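Local coordinates for F5/8 type C domain protein (Clostridium perfringens, PDB 7JRM), which probably recognises mucin glycans through a calcium-binding carbohydrate-binding module belonging to ZmpB, an O-glycopeptidase that acts on mucin-type substrates, at residues V445-D449 and E450-G454; I128-H131 and S132-I136. All coordinates share one frame; numbering follows the deposited sequence.

Contact 1. Residues V445-D449 and E450-G454; sequences VLFED and EGFSG
Two different first torsions bring Phe447 and Phe452 together on one face of the hairpin formed by 445-449 and 450-454: Phe447 holds CG between its own N and carbonyl carbon (chi1 76°), which swings its ring across onto the returning strand, whereas Phe452 sets CG opposite its N (chi1 -173°). The rings therefore meet edge to face, with planes at 56° and centroids 4.7 Å apart. Phe447 CE2 stands over the centre of the Phe452 ring and comes within 3.4 Å of Phe452 CE2. One face of the Phe447 ring lies on the backbone of Gly454, where Phe447 CZ is 3.4 Å from Gly454 N; having no side chain, Gly454 admits the ring this closely.

Beneath the ring the two residues form a hydrogen-bonded antiparallel pair. Gly454 N donates to Phe447 O at 3.2 Å, while the return bond from Phe447 N to Gly454 O is weak at 3.4 Å. Phe447 O also receives a CA-H...O contact from Ser453 CA (3.4 Å). Glu448 and Ser453, the non-hydrogen-bonded pair, direct their side chains to the other face, where Ser453 OG bonds to Glu377 N. At the turn a water donates to Asp449 OD2 (2.9 Å) and weakly to Glu450 O, and Asn400 ND2 also bonds OD2. Val406, Ile380 and Leu361 pack around the aromatic pair. Glu450 and Gly451 have torsions close to a type II turn, closing a tight antiparallel beta hairpin whose aromatic ring covers a cross-strand glycine.

Contact 2. Residues I128-H131 and S132-I136; sequences IGTH and SYSEI
His131, Ser132 and Ile136 contribute the largest buried areas where 128-131 turns into 132-136. The imidazole of His131 leans forward along the chain, its CG trans to its own N (chi1 -165°), and this brings ND1 to the carbonyl of the very next residue. ND1 donates to Ser132 O at 2.7 Å with an N-H...O angle of 155°. The oxygen lies in the imidazole plane, at the ring edge, so the bond fixes the rotation of the ring; the ring of His215 meets it at about 60°. Asn211 ND2 adds a weak second bond to Ser132 O.

Ser132 precedes a cis peptide bond to Tyr133, and its CB points away from 128-131, though it still touches His131. Ser132 OG bonds to Asp214 OD2, and Asp214 is a ligand of the bound calcium ion, about 5 Å from the Ser132 side chain. Ser132 thus sits in the second shell of the calcium site, where its bond is consistent with holding that carboxylate in position.

On the inner side of the bend, Ile136 extends CD1 to 3.8 Å from Ile128 CG2, and the same methyl lies 4.1 Å from Thr130 OG1. This apolar contact adjoins a buried hydroxyl relay: Thr130 OG1 donates to Ser134 OG at 2.7 Å, and Ser134 OG is in turn bonded to Thr95 O, so each hydroxyl has an acceptor for its proton. Trp218 borders both Ile128 and Thr130.

The strand axes stay 7.5 Å apart at closest approach and no backbone hydrogen bond is formed between them. Each instead pairs elsewhere, Thr130 with Ala216 and Ser134 with Val204, in different sheets. This is a beta arch, the chain crossing from one sheet to the other of a beta-sandwich carbohydrate-binding module beside its calcium site.

In the fold
Contact 2 comes first along the chain, within the NPCBM/NEW2 region, and contact 1 lies close to the C-terminus. Their centres are 87 Å apart on opposite sides of the chain's centre, with nearest atoms about 69 Å apart, and they share no sheet. The helices 232-242, 251-270 and 273-288 lie between them in sequence. Both are reversals of the chain, but of different kinds: contact 1 joins neighbouring strands 440-449 and 452-461 of one mixed sheet, whereas contact 2 links strands 127-131 and 134-139 of two antiparallel sheets. They therefore belong to separate folded units of an elongated, multidomain chain, and only contact 2 adjoins the calcium site.

Contact 1. Residues V445-D449 and E450-G454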
loop_
_atom_site.group_PDB
_atom_site.type_symbol
_atom_site.label_atom_id
_atom_site.label_comp_id
_atom_site.label_asym_id
_atom_site.label_seq_id
_atom_site.Cartn_x
_atom_site.Cartn_y
_atom_site.Cartn_z
ATOM N N VAL A 445 -0.598 52.264 -3.689
ATOM C CA VAL A 445 -1.303 51.010 -3.923
ATOM C C VAL A 445 -1.290 50.246 -2.604
ATOM O O VAL A 445 -0.326 49.545 -2.284
ATOM C CB VAL A 445 -0.665 50.199 -5.055
ATOM C CG1 VAL A 445 -1.420 48.893 -5.267
ATOM C CG2 VAL A 445 -0.614 51.018 -6.337
ATOM N N LEU A 446 -2.361 50.387 -1.828
ATOM C CA LEU A 446 -2.460 49.707 -0.545
ATOM C C LEU A 446 -2.848 48.250 -0.752
ATOM O O LEU A 446 -3.735 47.936 -1.552
ATOM C CB LEU A 446 -3.488 50.397 0.354
ATOM C CG LEU A 446 -3.329 51.881 0.709
ATOM C CD1 LEU A 446 -3.931 52.163 2.078
ATOM C CD2 LEU A 446 -1.878 52.332 0.666
ATOM N N PHE A 447 -2.181 47.356 -0.025
ATOM C CA PHE A 447 -2.490 45.937 -0.107
ATOM C C PHE A 447 -2.288 45.297 1.258
ATOM O O PHE A 447 -1.450 45.738 2.049
ATOM C CB PHE A 447 -1.640 45.228 -1.174
ATOM C CG PHE A 447 -0.215 44.977 -0.761
ATOM C CD1 PHE A 447 0.761 45.934 -0.983
ATOM C CD2 PHE A 447 0.153 43.774 -0.178
ATOM C CE1 PHE A 447 2.074 45.705 -0.617
ATOM C CE2 PHE A 447 1.463 43.540 0.194
ATOM C CZ PHE A 447 2.425 44.505 -0.026
ATOM N N GLU A 448 -3.070 44.252 1.524
ATOM C CA GLU A 448 -2.976 43.525 2.780
ATOM C C GLU A 448 -3.431 42.089 2.565
ATOM O O GLU A 448 -4.301 41.812 1.735
ATOM C CB GLU A 448 -3.806 44.195 3.884
ATOM C CG GLU A 448 -5.312 44.049 3.722
ATOM C CD GLU A 448 -6.082 45.150 4.426
ATOM O OE1 GLU A 448 -6.025 45.213 5.672
ATOM O OE2 GLU A 448 -6.746 45.952 3.734
ATOM N N ASP A 449 -2.821 41.179 3.320
ATOM C CA ASP A 449 -3.154 39.761 3.275
ATOM C C ASP A 449 -2.652 39.130 4.568
ATOM O O ASP A 449 -2.143 39.817 5.458
ATOM C CB ASP A 449 -2.551 39.089 2.036
ATOM C CG ASP A 449 -3.263 37.800 1.664
ATOM O OD1 ASP A 449 -4.509 37.764 1.738
ATOM O OD2 ASP A 449 -2.575 36.824 1.297
ATOM N N GLU A 450 -2.803 37.809 4.668
ATOM C CA GLU A 450 -2.345 37.083 5.846
ATOM C C GLU A 450 -0.833 37.208 5.994
ATOM O O GLU A 450 -0.074 36.480 5.347
ATOM C CB GLU A 450 -2.757 35.611 5.766
ATOM C CG GLU A 450 -2.295 34.769 6.948
ATOM C CD GLU A 450 -2.553 35.442 8.282
ATOM O OE1 GLU A 450 -1.590 35.967 8.881
ATOM O OE2 GLU A 450 -3.717 35.445 8.734
ATOM N N GLY A 451 -0.391 38.138 6.839
ATOM C CA GLY A 451 1.019 38.363 7.066
ATOM C C GLY A 451 1.741 39.122 5.975
ATOM O O GLY A 451 2.960 39.305 6.077
ATOM N N PHE A 452 1.036 39.573 4.939
ATOM C CA PHE A 452 1.643 40.273 3.810
ATOM C C PHE A 452 0.894 41.581 3.594
ATOM O O PHE A 452 -0.274 41.572 3.194
ATOM C CB PHE A 452 1.615 39.409 2.549
ATOM C CG PHE A 452 2.362 40.002 1.389
ATOM C CD1 PHE A 452 3.593 40.609 1.576
ATOM C CD2 PHE A 452 1.837 39.943 0.108
ATOM C CE1 PHE A 452 4.283 41.151 0.507
ATOM C CE2 PHE A 452 2.523 40.481 -0.963
ATOM C CZ PHE A 452 3.747 41.086 -0.764
ATOM N N SER A 453 1.566 42.700 3.855
ATOM C CA SER A 453 0.962 44.016 3.702
ATOM C C SER A 453 2.047 45.019 3.341
ATOM O O SER A 453 3.242 44.751 3.491
ATOM C CB SER A 453 0.234 44.450 4.980
ATOM O OG SER A 453 1.151 44.936 5.946
ATOM N N GLY A 454 1.620 46.180 2.859
ATOM C CA GLY A 454 2.566 47.230 2.532
ATOM C C GLY A 454 1.956 48.243 1.579
ATOM O O GLY A 454 0.737 48.353 1.462
HETATM O O HOH W 1 0.282 36.483 1.935
#

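Contact 2. Residues I128-H131 and S132-I136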
loop_
_atom_site.group_PDB
_atom_site.type_symbol
_atom_site.label_atom_id
_atom_site.label_comp_id
_atom_site.label_asym_id
_atom_site.label_seq_id
_atom_site.Cartn_x
_atom_site.Cartn_y
_atom_site.Cartn_z
ATOM N N ILE A 128 -20.119 -31.371 1.771
ATOM C CA ILE A 128 -20.919 -32.442 1.190
ATOM C C ILE A 128 -21.255 -33.435 2.294
ATOM O O ILE A 128 -20.351 -34.007 2.913
ATOM C CB ILE A 128 -20.187 -33.148 0.035
ATOM C CG1 ILE A 128 -19.836 -32.148 -1.067
ATOM C CG2 ILE A 128 -21.033 -34.284 -0.517
ATOM C CD1 ILE A 128 -21.044 -31.573 -1.774
ATOM N N GLY A 129 -22.549 -33.640 2.538
ATOM C CA GLY A 129 -23.006 -34.612 3.502
ATOM C C GLY A 129 -23.446 -35.882 2.804
ATOM O O GLY A 129 -24.345 -35.859 1.962
ATOM N N THR A 130 -22.803 -36.993 3.157
ATOM C CA THR A 130 -23.062 -38.266 2.498
ATOM C C THR A 130 -23.147 -39.359 3.559
ATOM O O THR A 130 -23.224 -39.086 4.761
ATOM C CB THR A 130 -21.988 -38.558 1.439
ATOM O OG1 THR A 130 -22.396 -39.675 0.638
ATOM C CG2 THR A 130 -20.645 -38.860 2.095
ATOM N N HIS A 131 -23.131 -40.610 3.101
ATOM C CA HIS A 131 -23.350 -41.761 3.966
ATOM C C HIS A 131 -22.684 -42.971 3.326
ATOM O O HIS A 131 -22.891 -43.232 2.138
ATOM C CB HIS A 131 -24.852 -42.005 4.161
ATOM C CG HIS A 131 -25.183 -42.928 5.293
ATOM N ND1 HIS A 131 -24.763 -44.239 5.332
ATOM C CD2 HIS A 131 -25.915 -42.732 6.416
ATOM C CE1 HIS A 131 -25.213 -44.809 6.436
ATOM N NE2 HIS A 131 -25.913 -43.916 7.111
ATOM N N SER A 132 -21.880 -43.690 4.105
ATOM C CA SER A 132 -21.236 -44.894 3.597
ATOM C C SER A 132 -22.286 -45.950 3.267
ATOM O O SER A 132 -23.333 -46.034 3.915
ATOM C CB SER A 132 -20.240 -45.438 4.622
ATOM O OG SER A 132 -20.856 -46.386 5.475
ATOM N N TYR A 133 -22.024 -46.744 2.229
ATOM C CA TYR A 133 -20.867 -46.590 1.350
ATOM C C TYR A 133 -21.171 -45.537 0.290
ATOM O O TYR A 133 -22.279 -45.491 -0.241
ATOM C CB TYR A 133 -20.512 -47.931 0.699
ATOM C CG TYR A 133 -19.296 -47.901 -0.199
ATOM C CD1 TYR A 133 -19.425 -47.725 -1.571
ATOM C CD2 TYR A 133 -18.019 -48.062 0.323
ATOM C CE1 TYR A 133 -18.316 -47.702 -2.397
ATOM C CE2 TYR A 133 -16.904 -48.041 -0.495
ATOM C CZ TYR A 133 -17.059 -47.860 -1.854
ATOM O OH TYR A 133 -15.953 -47.838 -2.672
ATOM N N SER A 134 -20.191 -44.688 -0.016
ATOM C CA SER A 134 -20.419 -43.561 -0.908
ATOM C C SER A 134 -19.237 -43.372 -1.845
ATOM O O SER A 134 -18.079 -43.491 -1.434
ATOM C CB SER A 134 -20.660 -42.270 -0.117
ATOM O OG SER A 134 -20.860 -41.172 -0.991
ATOM N N GLU A 135 -19.546 -43.071 -3.106
ATOM C CA GLU A 135 -18.547 -42.734 -4.116
ATOM C C GLU A 135 -19.058 -41.524 -4.885
ATOM O O GLU A 135 -20.068 -41.619 -5.591
ATOM C CB GLU A 135 -18.284 -43.907 -5.060
ATOM C CG GLU A 135 -17.388 -44.990 -4.486
ATOM C CD GLU A 135 -16.966 -46.005 -5.531
ATOM O OE1 GLU A 135 -17.298 -45.809 -6.720
ATOM O OE2 GLU A 135 -16.304 -46.999 -5.165
ATOM N N ILE A 136 -18.373 -40.392 -4.747
ATOM C CA ILE A 136 -18.759 -39.150 -5.406
ATOM C C ILE A 136 -17.599 -38.707 -6.285
ATOM O O ILE A 136 -16.470 -38.549 -5.802
ATOM C CB ILE A 136 -19.134 -38.057 -4.394
ATOM C CG1 ILE A 136 -20.164 -38.591 -3.395
ATOM C CG2 ILE A 136 -19.681 -36.835 -5.110
ATOM C CD1 ILE A 136 -20.586 -37.580 -2.349
#